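PDB 5H7E: RNA 2',3'-cyclic phosphodiesterase from Deinococcus radiodurans, which is a LigT-like member of the 2H phosphoesterase superfamily, named for its two His-x-Thr-x motifs, and folds as an alpha/beta protein with two lobes. Local coordinates for residues Tyr6-Leu12 / His42-Leu48; Arg55-Leu59 / Ile112-Ile117; Pro152-Arg158 / Val170-Phe176. All blocks are in the same frame, centred on the assembly; numbering follows the deposited sequence.

Contact 1: residues Tyr6-Leu12 / His42-Leu48; sequences YRLFYAL and HVTLSYL. With SO4 (sulfate ion), chain D.
The sequence His42-Val43-Thr44-Leu45 is one His-x-Thr-x motif of the 2H fold, carried on a strand that runs antiparallel to 6-12. Both strands are extended. Axes of 6-12 and 46-48 meet at 170°, those of 6-12 and 42-44 at 130°, because the chain turns a corner at Leu45 (phi/psi -105/-34). There Leu45 and Ser46 both face Tyr10, a classic beta bulge: Leu45 N donates to Tyr10 O (2.8 Å) and Tyr10 N to Ser46 O (3.0 Å). Before and after it the hydrogen-bonded pairs are Leu12-Val43, both N-to-O bonds 2.9 Å, and Leu8-Leu48, with Leu8 N to Leu48 O 2.9 Å and Leu48 N to Leu8 O 2.8 Å. Phe9-Tyr47 and Ala11-Thr44 are non-hydrogen-bonded pairs with side chains on one face; Leu8, Tyr10, Leu12, Val43, Ser46 and Leu48 point to the opposite one. Phe9 (chi1 p) reaches His42 (also p), CE2 to NE2 3.5 Å, with ring planes at 38°. Thr44 OG1 lies 3.1 Å from O4 of a sulfate also bound by His127 and Thr129 of the second such motif, so this probable crystallisation ion bridges the two, consistent with the family's central cleft. Strand 148-160 pairs with the other edge of 6-12 and stacks Tyr157 on Phe9, while Leu8, Tyr10 and Leu48 pack under helix 56-67 and Tyr10 and Ser46 meet helix 101-114.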
loop_
_atom_site.group_PDB
_atom_site.type_symbol
_atom_site.label_atom_id
_atom_site.label_comp_id
_atom_site.label_asym_id
_atom_site.label_seq_id
_atom_site.Cartn_x
_atom_site.Cartn_y
_atom_site.Cartn_z
ATOM N N TYR A 6 -14.515 0.151 10.855
ATOM C CA TYR A 6 -13.876 -0.485 9.716
ATOM C C TYR A 6 -12.366 -0.298 9.779
ATOM O O TYR A 6 -11.885 0.765 10.158
ATOM C CB TYR A 6 -14.355 0.135 8.398
ATOM C CG TYR A 6 -15.823 -0.055 8.070
ATOM C CD1 TYR A 6 -16.561 -1.078 8.624
ATOM C CD2 TYR A 6 -16.457 0.802 7.171
ATOM C CE1 TYR A 6 -17.884 -1.246 8.296
ATOM C CE2 TYR A 6 -17.795 0.625 6.830
ATOM C CZ TYR A 6 -18.493 -0.394 7.390
ATOM O OH TYR A 6 -19.828 -0.560 7.065
ATOM N N ARG A 7 -11.615 -1.286 9.266
ATOM C CA ARG A 7 -10.180 -1.129 9.016
ATOM C C ARG A 7 -10.032 -0.757 7.563
ATOM O O ARG A 7 -10.399 -1.555 6.681
ATOM C CB ARG A 7 -9.372 -2.406 9.276
ATOM C CG ARG A 7 -9.517 -2.982 10.654
ATOM C CD ARG A 7 -8.644 -4.230 10.819
ATOM N NE ARG A 7 -8.736 -4.725 12.184
ATOM C CZ ARG A 7 -7.813 -5.487 12.757
ATOM N NH1 ARG A 7 -6.729 -5.835 12.066
ATOM N NH2 ARG A 7 -7.966 -5.892 14.014
ATOM N N LEU A 8 -9.539 0.464 7.310
ATOM C CA LEU A 8 -9.493 0.953 5.946
ATOM C C LEU A 8 -8.060 1.321 5.613
ATOM O O LEU A 8 -7.238 1.568 6.496
ATOM C CB LEU A 8 -10.346 2.196 5.716
ATOM C CG LEU A 8 -11.823 2.008 6.091
ATOM C CD1 LEU A 8 -12.563 3.344 5.863
ATOM C CD2 LEU A 8 -12.493 0.915 5.258
ATOM N N PHE A 9 -7.750 1.350 4.315
ATOM C CA PHE A 9 -6.456 1.908 3.941
ATOM C C PHE A 9 -6.538 2.424 2.520
ATOM O O PHE A 9 -7.352 1.961 1.733
ATOM C CB PHE A 9 -5.282 0.900 4.103
ATOM C CG PHE A 9 -5.431 -0.368 3.305
ATOM C CD1 PHE A 9 -6.199 -1.434 3.793
ATOM C CD2 PHE A 9 -4.738 -0.509 2.100
ATOM C CE1 PHE A 9 -6.306 -2.624 3.074
ATOM C CE2 PHE A 9 -4.832 -1.694 1.377
ATOM C CZ PHE A 9 -5.596 -2.755 1.842
ATOM N N TYR A 10 -5.759 3.473 2.244
ATOM C CA TYR A 10 -5.630 4.006 0.892
ATOM C C TYR A 10 -4.389 3.403 0.269
ATOM O O TYR A 10 -3.358 3.324 0.941
ATOM C CB TYR A 10 -5.442 5.499 0.926
ATOM C CG TYR A 10 -6.659 6.356 1.285
ATOM C CD1 TYR A 10 -7.531 6.801 0.319
ATOM C CD2 TYR A 10 -6.837 6.759 2.590
ATOM C CE1 TYR A 10 -8.621 7.688 0.655
ATOM C CE2 TYR A 10 -7.883 7.595 2.939
ATOM C CZ TYR A 10 -8.725 8.076 1.971
ATOM O OH TYR A 10 -9.721 8.948 2.399
ATOM N N ALA A 11 -4.526 2.908 -0.954
ATOM C CA ALA A 11 -3.347 2.273 -1.558
ATOM C C ALA A 11 -3.453 2.405 -3.064
ATOM O O ALA A 11 -4.535 2.599 -3.624
ATOM C CB ALA A 11 -3.269 0.794 -1.172
ATOM N N LEU A 12 -2.320 2.187 -3.738
ATOM C CA LEU A 12 -2.323 1.909 -5.182
ATOM C C LEU A 12 -2.361 0.401 -5.420
ATOM O O LEU A 12 -1.587 -0.358 -4.817
ATOM C CB LEU A 12 -1.060 2.472 -5.864
ATOM C CG LEU A 12 -0.739 3.933 -5.540
ATOM C CD1 LEU A 12 0.556 4.322 -6.351
ATOM C CD2 LEU A 12 -1.884 4.808 -6.024
ATOM N N HIS A 42 -0.017 -4.285 -2.759
ATOM C CA HIS A 42 -0.472 -2.931 -2.985
ATOM C C HIS A 42 0.582 -1.995 -2.396
ATOM O O HIS A 42 1.468 -2.407 -1.630
ATOM C CB HIS A 42 -1.850 -2.655 -2.350
ATOM C CG HIS A 42 -1.893 -3.041 -0.941
ATOM N ND1 HIS A 42 -2.545 -4.183 -0.512
ATOM C CD2 HIS A 42 -1.420 -2.434 0.162
ATOM C CE1 HIS A 42 -2.398 -4.287 0.796
ATOM N NE2 HIS A 42 -1.685 -3.264 1.222
ATOM N N VAL A 43 0.490 -0.720 -2.796
ATOM C CA VAL A 43 1.367 0.338 -2.248
ATOM C C VAL A 43 0.533 1.169 -1.267
ATOM O O VAL A 43 -0.309 1.947 -1.705
ATOM C CB VAL A 43 1.913 1.246 -3.346
ATOM C CG1 VAL A 43 2.828 2.319 -2.720
ATOM C CG2 VAL A 43 2.688 0.481 -4.446
ATOM N N THR A 44 0.697 0.934 0.041
ATOM C CA THR A 44 -0.148 1.622 1.034
ATOM C C THR A 44 0.296 3.057 1.195
ATOM O O THR A 44 1.492 3.338 1.316
ATOM C CB THR A 44 -0.036 0.911 2.352
ATOM O OG1 THR A 44 -0.438 -0.437 2.166
ATOM C CG2 THR A 44 -0.998 1.564 3.437
ATOM N N LEU A 45 -0.671 3.973 1.254
ATOM C CA LEU A 45 -0.394 5.381 1.544
ATOM C C LEU A 45 -0.790 5.782 2.972
ATOM O O LEU A 45 -0.134 6.637 3.565
ATOM C CB LEU A 45 -1.146 6.281 0.549
ATOM C CG LEU A 45 -0.533 6.378 -0.873
ATOM C CD1 LEU A 45 -0.804 5.231 -1.710
ATOM C CD2 LEU A 45 -1.009 7.655 -1.594
ATOM N N SER A 46 -1.852 5.196 3.516
ATOM C CA SER A 46 -2.212 5.450 4.892
ATOM C C SER A 46 -3.112 4.317 5.358
ATOM O O SER A 46 -3.946 3.811 4.597
ATOM C CB SER A 46 -2.978 6.780 5.030
ATOM O OG SER A 46 -3.156 7.044 6.429
ATOM N N TYR A 47 -2.935 3.920 6.612
ATOM C CA TYR A 47 -3.729 2.856 7.220
ATOM C C TYR A 47 -4.554 3.441 8.354
ATOM O O TYR A 47 -4.022 4.145 9.206
ATOM C CB TYR A 47 -2.787 1.747 7.721
ATOM C CG TYR A 47 -3.457 0.729 8.575
ATOM C CD1 TYR A 47 -4.473 -0.042 8.086
ATOM C CD2 TYR A 47 -3.067 0.556 9.901
ATOM C CE1 TYR A 47 -5.115 -0.960 8.887
ATOM C CE2 TYR A 47 -3.692 -0.388 10.705
ATOM C CZ TYR A 47 -4.711 -1.112 10.198
ATOM O OH TYR A 47 -5.333 -2.057 11.018
ATOM N N LEU A 48 -5.847 3.123 8.354
ATOM C CA LEU A 48 -6.843 3.684 9.272
ATOM C C LEU A 48 -7.488 2.534 10.022
ATOM O O LEU A 48 -8.445 1.906 9.528
ATOM C CB LEU A 48 -7.897 4.466 8.472
ATOM C CG LEU A 48 -7.405 5.681 7.648
ATOM C CD1 LEU A 48 -6.686 5.315 6.370
ATOM C CD2 LEU A 48 -8.604 6.511 7.251
HETATM S S SO4 D . 2.116 -2.759 4.195
HETATM O O1 SO4 D . 1.231 -3.092 5.287
HETATM O O2 SO4 D . 3.499 -2.940 4.674
HETATM O O3 SO4 D . 1.724 -3.646 3.108
HETATM O O4 SO4 D . 1.975 -1.408 3.782
#

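Contact 2: residues Arg55-Leu59 / Ile112-Ile117; sequences RVEDL and IRELGI
Residues 56-59 form the first turn of helix 56-67, entered from Arg55, whose O accepts Leu59 N at 3.2 Å. Residues 112-114 belong to the last turn of helix 101-114, and the chain leaves it through Leu115, Gly116 and Ile117. Gly116 has phi/psi 70/30, a positive phi that favours glycine, and two bonds fold the exit back on the turn: Gly116 N to Arg113 O (2.8 Å) and Ile117 N to Ile112 O (3.3 Å). Beyond it Ile117 is extended (-106/137). The backbones stay well apart, with CA-CA distances of 8.0 Å for Arg55-Ile117, 7.7 Å for Asp58-Leu115 and 7.3 Å for Leu59-Ile112, so side chains must span the gap.

Arg55 does so with chi1, chi2 and chi3 all m. Its NH1 and NH2 both donate to Leu115 O, at 3.0 and 3.2 Å, while its NE and NH1 hold Asp58 OD2 at 3.1 and 2.9 Å in a salt bridge along the helix start. Asp58 OD1 pairs with Arg61. Ile117 CG1 lies over one face of the guanidinium, 3.7 Å from Arg55 NH2. Deeper in, Leu59 CD2 touches Ile117 CD1 (3.7 Å), Ile112 CG1 (4.2 Å) and Leu115 CD1 (4.3 Å), and Asp58 CB meets Leu115 CD1 at 4.0 Å. What results is a Schellman motif at the C-terminus of one helix packed against the start of another, joining the two helices that lie on the same face of the sheet in this alpha/beta lobe.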
loop_
_atom_site.group_PDB
_atom_site.type_symbol
_atom_site.label_atom_id
_atom_site.label_comp_id
_atom_site.label_asym_id
_atom_site.label_seq_id
_atom_site.Cartn_x
_atom_site.Cartn_y
_atom_site.Cartn_z
ATOM N N ARG A 55 -18.056 7.925 8.781
ATOM C CA ARG A 55 -16.997 8.799 8.299
ATOM C C ARG A 55 -16.507 8.419 6.917
ATOM O O ARG A 55 -15.652 9.123 6.381
ATOM C CB ARG A 55 -15.796 8.797 9.262
ATOM C CG ARG A 55 -16.114 9.290 10.699
ATOM C CD ARG A 55 -16.951 10.581 10.726
ATOM N NE ARG A 55 -16.326 11.707 10.028
ATOM C CZ ARG A 55 -15.309 12.416 10.507
ATOM N NH1 ARG A 55 -14.802 13.435 9.795
ATOM N NH2 ARG A 55 -14.796 12.115 11.703
ATOM N N VAL A 56 -17.018 7.335 6.334
ATOM C CA VAL A 56 -16.465 6.856 5.075
ATOM C C VAL A 56 -16.720 7.853 3.953
ATOM O O VAL A 56 -15.869 8.055 3.087
ATOM C CB VAL A 56 -17.020 5.470 4.735
ATOM C CG1 VAL A 56 -16.562 5.044 3.348
ATOM C CG2 VAL A 56 -16.552 4.458 5.791
ATOM N N GLU A 57 -17.893 8.487 3.935
ATOM C CA GLU A 57 -18.134 9.474 2.889
ATOM C C GLU A 57 -17.138 10.618 2.944
ATOM O O GLU A 57 -16.672 11.072 1.893
ATOM C CB GLU A 57 -19.576 9.991 2.960
ATOM C CG GLU A 57 -19.977 10.783 1.721
ATOM C CD GLU A 57 -19.897 9.954 0.437
ATOM O OE1 GLU A 57 -20.111 8.720 0.489
ATOM O OE2 GLU A 57 -19.620 10.545 -0.630
ATOM N N ASP A 58 -16.744 11.086 4.143
ATOM C CA ASP A 58 -15.685 12.110 4.195
ATOM C C ASP A 58 -14.393 11.607 3.581
ATOM O O ASP A 58 -13.682 12.369 2.917
ATOM C CB ASP A 58 -15.389 12.568 5.623
ATOM C CG ASP A 58 -16.528 13.398 6.230
ATOM O OD1 ASP A 58 -17.351 13.979 5.472
ATOM O OD2 ASP A 58 -16.568 13.479 7.487
ATOM N N LEU A 59 -14.047 10.347 3.844
ATOM C CA LEU A 59 -12.815 9.795 3.293
ATOM C C LEU A 59 -12.894 9.681 1.778
ATOM O O LEU A 59 -11.867 9.790 1.084
ATOM C CB LEU A 59 -12.536 8.411 3.896
ATOM C CG LEU A 59 -12.194 8.489 5.389
ATOM C CD1 LEU A 59 -12.091 7.066 5.950
ATOM C CD2 LEU A 59 -10.821 9.190 5.652
ATOM N N ILE A 112 -6.633 13.284 6.472
ATOM C CA ILE A 112 -7.293 12.344 7.354
ATOM C C ILE A 112 -7.282 12.882 8.780
ATOM O O ILE A 112 -8.278 12.810 9.478
ATOM C CB ILE A 112 -6.628 10.964 7.305
ATOM C CG1 ILE A 112 -6.770 10.362 5.914
ATOM C CG2 ILE A 112 -7.253 10.032 8.323
ATOM C CD1 ILE A 112 -5.922 9.136 5.708
ATOM N N ARG A 113 -6.152 13.440 9.187
ATOM C CA ARG A 113 -5.989 14.023 10.513
ATOM C C ARG A 113 -6.925 15.201 10.696
ATOM O O ARG A 113 -7.517 15.380 11.750
ATOM C CB ARG A 113 -4.554 14.504 10.664
ATOM C CG ARG A 113 -4.088 14.878 12.060
ATOM C CD ARG A 113 -2.568 15.082 12.100
ATOM N NE ARG A 113 -1.895 14.364 11.013
ATOM C CZ ARG A 113 -0.591 14.123 10.916
ATOM N NH1 ARG A 113 0.247 14.516 11.869
ATOM N NH2 ARG A 113 -0.129 13.466 9.862
ATOM N N GLU A 114 -7.050 16.003 9.655
ATOM C CA GLU A 114 -7.897 17.184 9.679
ATOM C C GLU A 114 -9.348 16.768 9.925
ATOM O O GLU A 114 -10.107 17.491 10.546
ATOM C CB GLU A 114 -7.696 18.038 8.428
ATOM C CG GLU A 114 -6.378 18.807 8.463
ATOM C CD GLU A 114 -5.880 19.271 7.104
ATOM O OE1 GLU A 114 -6.633 19.183 6.121
ATOM O OE2 GLU A 114 -4.723 19.730 7.023
ATOM N N LEU A 115 -9.734 15.621 9.384
ATOM C CA LEU A 115 -11.071 15.063 9.593
ATOM C C LEU A 115 -11.239 14.487 10.988
ATOM O O LEU A 115 -12.349 14.099 11.334
ATOM C CB LEU A 115 -11.358 13.965 8.556
ATOM C CG LEU A 115 -11.557 14.498 7.137
ATOM C CD1 LEU A 115 -11.534 13.385 6.140
ATOM C CD2 LEU A 115 -12.880 15.331 7.019
ATOM N N GLY A 116 -10.178 14.415 11.794
ATOM C CA GLY A 116 -10.289 13.793 13.105
ATOM C C GLY A 116 -10.468 12.292 13.050
ATOM O O GLY A 116 -11.131 11.725 13.914
ATOM N N ILE A 117 -9.932 11.658 12.028
ATOM C CA ILE A 117 -9.980 10.211 11.853
ATOM C C ILE A 117 -8.598 9.655 12.148
ATOM O O ILE A 117 -7.591 10.233 11.722
ATOM C CB ILE A 117 -10.446 9.884 10.426
ATOM C CG1 ILE A 117 -11.890 10.386 10.260
ATOM C CG2 ILE A 117 -10.296 8.373 10.078
ATOM C CD1 ILE A 117 -12.316 10.311 8.829
#

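Contact 3: residues Pro152-Arg158 / Val170-Phe176; sequences PGLTLYR and VQSTFRF. With SO4 (sulfate ion), chain F.
This beta hairpin pairs strands 153-158 and 170-175 antiparallel, axes 4.4 Å apart at 162°. Leu154-Phe174 and Leu156-Ser172 are its hydrogen-bonded pairs. Leu154 N to Phe174 O is 2.8 Å, Phe174 N to Leu154 O 2.7 Å and Leu156 N to Ser172 O 2.8 Å. Gln171 and Ser172 both face Leu156, a classic bulge, with Gln171 N to Leu156 O at 2.8 Å.

On the helix-facing side the Phe174 ring (chi1 m) lies across the neighbouring strand, CE2 3.7 Å from Leu156 CB and CD2 4.2 Å from Leu154 CB. On the other face Val170 CG1 and CG2 touch Thr155 CG2 and Tyr157 CE1, respectively, both at 4.0 Å, and Thr173 CG2 meets Thr155 OG1 at 3.7 Å. At Gly153 the strands close to 4.1 Å between its CA and that of Arg175; a CB there would clash with Phe174 O. Phe176 CD2 packs close by, 3.4 Å from Gly153 N. Outside, sulfate O4 accepts Arg175 N at 3.0 Å.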
loop_
_atom_site.group_PDB
_atom_site.type_symbol
_atom_site.label_atom_id
_atom_site.label_comp_id
_atom_site.label_asym_id
_atom_site.label_seq_id
_atom_site.Cartn_x
_atom_site.Cartn_y
_atom_site.Cartn_z
ATOM N N PRO A 152 -3.765 4.412 -12.603
ATOM C CA PRO A 152 -4.827 5.341 -13.001
ATOM C C PRO A 152 -5.583 5.958 -11.843
ATOM O O PRO A 152 -6.302 6.936 -12.091
ATOM C CB PRO A 152 -5.739 4.474 -13.874
ATOM C CG PRO A 152 -5.527 3.120 -13.428
ATOM C CD PRO A 152 -4.111 3.010 -12.888
ATOM N N GLY A 153 -5.452 5.439 -10.623
ATOM C CA GLY A 153 -6.254 5.996 -9.551
ATOM C C GLY A 153 -5.723 5.519 -8.219
ATOM O O GLY A 153 -4.776 4.743 -8.142
ATOM N N LEU A 154 -6.362 6.027 -7.171
ATOM C CA LEU A 154 -6.055 5.706 -5.786
ATOM C C LEU A 154 -7.233 4.895 -5.292
ATOM O O LEU A 154 -8.366 5.185 -5.685
ATOM C CB LEU A 154 -5.928 7.005 -4.978
ATOM C CG LEU A 154 -5.668 6.818 -3.456
ATOM C CD1 LEU A 154 -4.378 6.131 -3.205
ATOM C CD2 LEU A 154 -5.734 8.146 -2.713
ATOM N N THR A 155 -6.981 3.869 -4.492
ATOM C CA THR A 155 -8.092 3.025 -4.054
ATOM C C THR A 155 -8.239 3.118 -2.538
ATOM O O THR A 155 -7.252 3.084 -1.801
ATOM C CB THR A 155 -7.859 1.596 -4.470
ATOM O OG1 THR A 155 -7.794 1.518 -5.917
ATOM C CG2 THR A 155 -9.000 0.661 -3.911
ATOM N N LEU A 156 -9.504 3.180 -2.071
ATOM C CA LEU A 156 -9.782 3.029 -0.648
ATOM C C LEU A 156 -10.270 1.602 -0.411
ATOM O O LEU A 156 -11.278 1.197 -0.980
ATOM C CB LEU A 156 -10.812 4.069 -0.193
ATOM C CG LEU A 156 -11.305 3.955 1.262
ATOM C CD1 LEU A 156 -10.182 4.309 2.224
ATOM C CD2 LEU A 156 -12.537 4.909 1.555
ATOM N N TYR A 157 -9.514 0.831 0.365
ATOM C CA TYR A 157 -9.804 -0.572 0.663
ATOM C C TYR A 157 -10.343 -0.712 2.068
ATOM O O TYR A 157 -9.987 0.056 2.975
ATOM C CB TYR A 157 -8.505 -1.396 0.592
ATOM C CG TYR A 157 -7.926 -1.580 -0.776
ATOM C CD1 TYR A 157 -8.420 -2.590 -1.608
ATOM C CD2 TYR A 157 -6.901 -0.766 -1.233
ATOM C CE1 TYR A 157 -7.849 -2.791 -2.869
ATOM C CE2 TYR A 157 -6.347 -0.943 -2.503
ATOM C CZ TYR A 157 -6.830 -1.962 -3.295
ATOM O OH TYR A 157 -6.271 -2.119 -4.547
ATOM N N ARG A 158 -11.145 -1.753 2.275
ATOM C CA ARG A 158 -11.461 -2.216 3.614
ATOM C C ARG A 158 -10.790 -3.567 3.813
ATOM O O ARG A 158 -10.839 -4.420 2.928
ATOM C CB ARG A 158 -12.939 -2.347 3.800
ATOM C CG ARG A 158 -13.330 -2.854 5.164
ATOM C CD ARG A 158 -14.810 -2.905 5.282
ATOM N NE ARG A 158 -15.169 -3.604 6.503
ATOM C CZ ARG A 158 -16.407 -3.998 6.786
ATOM N NH1 ARG A 158 -17.398 -3.718 5.947
ATOM N NH2 ARG A 158 -16.644 -4.641 7.917
ATOM N N VAL A 170 -12.550 -3.504 -2.253
ATOM C CA VAL A 170 -12.529 -2.127 -2.750
ATOM C C VAL A 170 -13.767 -1.398 -2.248
ATOM O O VAL A 170 -14.908 -1.829 -2.474
ATOM C CB VAL A 170 -12.498 -2.076 -4.281
ATOM C CG1 VAL A 170 -12.747 -0.610 -4.745
ATOM C CG2 VAL A 170 -11.276 -2.622 -4.837
ATOM N N GLN A 171 -13.554 -0.271 -1.565
ATOM C CA GLN A 171 -14.644 0.598 -1.135
ATOM C C GLN A 171 -14.943 1.676 -2.155
ATOM O O GLN A 171 -16.107 1.977 -2.428
ATOM C CB GLN A 171 -14.312 1.277 0.182
ATOM C CG GLN A 171 -14.027 0.327 1.278
ATOM C CD GLN A 171 -15.199 -0.573 1.521
ATOM O OE1 GLN A 171 -16.173 -0.155 2.125
ATOM N NE2 GLN A 171 -15.129 -1.802 1.032
ATOM N N SER A 172 -13.902 2.281 -2.707
ATOM C CA SER A 172 -14.069 3.331 -3.691
ATOM C C SER A 172 -12.749 3.488 -4.420
ATOM O O SER A 172 -11.697 3.148 -3.888
ATOM C CB SER A 172 -14.476 4.658 -3.048
ATOM O OG SER A 172 -15.013 5.472 -4.067
ATOM N N THR A 173 -12.812 3.953 -5.660
ATOM C CA THR A 173 -11.605 4.306 -6.384
ATOM C C THR A 173 -11.688 5.771 -6.783
ATOM O O THR A 173 -12.784 6.307 -6.990
ATOM C CB THR A 173 -11.375 3.443 -7.623
ATOM O OG1 THR A 173 -12.501 3.556 -8.503
ATOM C CG2 THR A 173 -11.180 1.992 -7.237
ATOM N N PHE A 174 -10.534 6.424 -6.834
ATOM C CA PHE A 174 -10.470 7.865 -7.112
ATOM C C PHE A 174 -9.515 8.070 -8.272
ATOM O O PHE A 174 -8.316 7.839 -8.131
ATOM C CB PHE A 174 -10.007 8.652 -5.888
ATOM C CG PHE A 174 -10.619 8.172 -4.608
ATOM C CD1 PHE A 174 -11.943 8.472 -4.320
ATOM C CD2 PHE A 174 -9.861 7.445 -3.688
ATOM C CE1 PHE A 174 -12.530 7.963 -3.134
ATOM C CE2 PHE A 174 -10.429 6.937 -2.523
ATOM C CZ PHE A 174 -11.767 7.218 -2.245
ATOM N N ARG A 175 -10.049 8.457 -9.432
ATOM C CA ARG A 175 -9.218 8.547 -10.628
ATOM C C ARG A 175 -8.318 9.779 -10.576
ATOM O O ARG A 175 -8.757 10.863 -10.176
ATOM C CB ARG A 175 -10.122 8.647 -11.853
ATOM C CG ARG A 175 -9.442 8.425 -13.165
ATOM C CD ARG A 175 -10.463 8.203 -14.315
ATOM N NE ARG A 175 -9.813 7.518 -15.430
ATOM C CZ ARG A 175 -9.546 6.213 -15.445
ATOM N NH1 ARG A 175 -8.921 5.667 -16.479
ATOM N NH2 ARG A 175 -9.903 5.450 -14.422
ATOM N N PHE A 176 -7.086 9.619 -11.046
ATOM C CA PHE A 176 -6.206 10.767 -11.282
ATOM C C PHE A 176 -6.669 11.449 -12.562
ATOM O O PHE A 176 -6.512 10.900 -13.668
ATOM C CB PHE A 176 -4.751 10.289 -11.405
ATOM C CG PHE A 176 -4.186 9.672 -10.169
ATOM C CD1 PHE A 176 -4.061 10.421 -8.994
ATOM C CD2 PHE A 176 -3.695 8.348 -10.199
ATOM C CE1 PHE A 176 -3.515 9.870 -7.868
ATOM C CE2 PHE A 176 -3.143 7.755 -9.053
ATOM C CZ PHE A 176 -3.044 8.496 -7.877
HETATM S S SO4 F . -13.410 10.177 -8.716
HETATM O O1 SO4 F . -14.715 9.850 -8.113
HETATM O O2 SO4 F . -12.551 10.471 -7.581
HETATM O O3 SO4 F . -13.502 11.378 -9.557
HETATM O O4 SO4 F . -12.959 9.065 -9.573
HETATM O O HOH W 1 -6.788 7.990 -14.510
HETATM O O HOH W 2 -18.136 -1.808 3.604
#

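In the fold
Contact 1 is the most buried, its centre about 6 Å from the centre of the chain; the centres of contacts 3 and 2, both partly buried, lie about 12 and 19 Å from it. Contacts 1 and 3 are antiparallel pairings in one sheet, joined where strands 6-13 and 148-160 run side by side, each with a classic bulge. Contact 2 instead links two helices through an arginine bound to a backbone carbonyl and a leucine-isoleucine cluster. Leu59 ties it to both others, its O bonded to Tyr10 OH of contact 1, its CB packed on Leu156 of contact 3. A sulfate bridges the two His-x-Thr-x motifs at contact 1; another lies near helix 56-67 at contact 3.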